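Long-range contact in CT253 (Chlamydia trachomatis serovar L2, PDB 6UXC), which is a predicted lipoprotein of unknown function that binds a sodium ion in the crystal: residues 92-97 / 120-125. Numbering follows the deposited sequence.
Sequences AEFVVA and VRVFDI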
# COMPACT_ATOMS: atom_id res chain seq x y z
N ALA A 92 -1.47 16.78 5.49
CA ALA A 92 -2.45 15.77 5.13
C ALA A 92 -3.61 15.77 6.13
O ALA A 92 -3.45 16.07 7.33
CB ALA A 92 -1.82 14.40 5.07
N GLU A 93 -4.78 15.43 5.62
CA GLU A 93 -5.97 15.16 6.42
C GLU A 93 -6.09 13.69 6.78
O GLU A 93 -6.67 13.34 7.83
CB GLU A 93 -7.22 15.61 5.65
CG GLU A 93 -7.24 17.07 5.30
CD GLU A 93 -8.30 17.42 4.26
OE1 GLU A 93 -8.56 16.64 3.29
OE2 GLU A 93 -8.88 18.50 4.40
N PHE A 94 -5.58 12.80 5.92
CA PHE A 94 -5.68 11.37 6.05
C PHE A 94 -4.33 10.74 5.78
O PHE A 94 -3.56 11.23 4.95
CB PHE A 94 -6.71 10.78 5.08
CG PHE A 94 -8.07 11.40 5.21
CD1 PHE A 94 -8.98 10.91 6.14
CD2 PHE A 94 -8.44 12.48 4.44
CE1 PHE A 94 -10.24 11.48 6.26
CE2 PHE A 94 -9.69 13.07 4.57
CZ PHE A 94 -10.59 12.56 5.49
N VAL A 95 -4.06 9.67 6.51
CA VAL A 95 -2.82 8.92 6.40
C VAL A 95 -3.18 7.53 5.91
O VAL A 95 -4.02 6.84 6.52
CB VAL A 95 -2.10 8.83 7.75
CG1 VAL A 95 -0.81 7.97 7.64
CG2 VAL A 95 -1.79 10.19 8.26
N VAL A 96 -2.53 7.12 4.82
CA VAL A 96 -2.70 5.80 4.24
C VAL A 96 -1.55 4.91 4.69
O VAL A 96 -0.38 5.22 4.44
CB VAL A 96 -2.74 5.88 2.71
CG1 VAL A 96 -2.86 4.47 2.15
CG2 VAL A 96 -3.87 6.72 2.26
N ALA A 97 -1.89 3.82 5.38
CA ALA A 97 -0.92 2.90 5.98
C ALA A 97 -1.22 1.50 5.48
O ALA A 97 -2.14 0.83 5.98
CB ALA A 97 -0.99 2.98 7.52
N VAL A 120 -4.87 -2.69 4.80
CA VAL A 120 -4.98 -1.27 4.51
C VAL A 120 -5.63 -0.60 5.70
O VAL A 120 -6.69 -1.04 6.16
CB VAL A 120 -5.79 -1.02 3.23
CG1 VAL A 120 -5.86 0.46 2.93
CG2 VAL A 120 -5.18 -1.77 2.02
N ARG A 121 -5.01 0.47 6.18
CA ARG A 121 -5.57 1.36 7.18
C ARG A 121 -5.60 2.78 6.64
O ARG A 121 -4.69 3.21 5.93
CB ARG A 121 -4.75 1.33 8.45
CG ARG A 121 -4.93 0.09 9.24
CD ARG A 121 -3.94 0.02 10.35
NE ARG A 121 -4.29 -1.00 11.32
CZ ARG A 121 -3.67 -1.17 12.47
NH1 ARG A 121 -2.62 -0.41 12.76
NH2 ARG A 121 -4.10 -2.08 13.33
N VAL A 122 -6.64 3.52 7.00
CA VAL A 122 -6.66 4.97 6.79
C VAL A 122 -6.95 5.62 8.13
O VAL A 122 -7.89 5.22 8.83
CB VAL A 122 -7.72 5.39 5.76
CG1 VAL A 122 -7.67 6.90 5.58
CG2 VAL A 122 -7.46 4.70 4.45
N PHE A 123 -6.17 6.63 8.46
CA PHE A 123 -6.34 7.40 9.69
C PHE A 123 -6.75 8.81 9.33
O PHE A 123 -6.22 9.38 8.37
CB PHE A 123 -5.06 7.47 10.50
CG PHE A 123 -4.59 6.15 11.07
CD1 PHE A 123 -3.99 5.19 10.28
CD2 PHE A 123 -4.80 5.88 12.42
CE1 PHE A 123 -3.57 3.99 10.83
CE2 PHE A 123 -4.39 4.70 12.97
CZ PHE A 123 -3.77 3.75 12.18
N ASP A 124 -7.64 9.39 10.12
CA ASP A 124 -8.03 10.79 10.02
C ASP A 124 -7.19 11.57 11.01
O ASP A 124 -7.26 11.29 12.21
CB ASP A 124 -9.52 10.94 10.35
CG ASP A 124 -10.07 12.31 10.07
OD1 ASP A 124 -9.31 13.29 9.90
OD2 ASP A 124 -11.32 12.40 10.06
N ILE A 125 -6.40 12.53 10.54
CA ILE A 125 -5.56 13.30 11.45
C ILE A 125 -5.98 14.78 11.49
O ILE A 125 -5.20 15.65 11.92
CB ILE A 125 -4.06 13.11 11.13
CG1 ILE A 125 -3.70 13.61 9.74
CG2 ILE A 125 -3.66 11.63 11.28
CD1 ILE A 125 -2.21 13.75 9.52
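The F94 side chain crosses that of D124 obliquely, with CE1 of F94 3.9 Å from CG of D124. Ring and carboxylate planes are 37° apart. The two residues form a non-hydrogen-bonded pair near the open end of an antiparallel beta hairpin, made by strands 94-105 and 113-124 inside a five-stranded mixed sheet. CG of D124 stands anti to its backbone N (chi1 -172°), which puts CG beside the ring; OD2 also forms a salt bridge with R126. On the same face, CB of F94 touches CG1 of V122 at 4.0 Å. V96 pairs with V122 there, and helix 165-184 packs on V96.

The other face carries V95, A97, R121 and F123. CB of A97 meets CE1 of F123 at the ring edge, 4.3 Å away, and F74 packs edge-to-face with F123. The guanidinium of R121 turns from residues 92-97 to Q135 and the carbonyls of F74, S76 and P77.

V95 and F123 exchange two backbone hydrogen bonds, as do A97 and R121. Beyond F94 and D124, N of I125 bonds to O of E93 at 2.8 Å. The I125 side chain crosses that of V95 at about a right angle. Its CD1 touches CG2 of V95 at 3.8 Å and comes within 3.4 Å of O of A92.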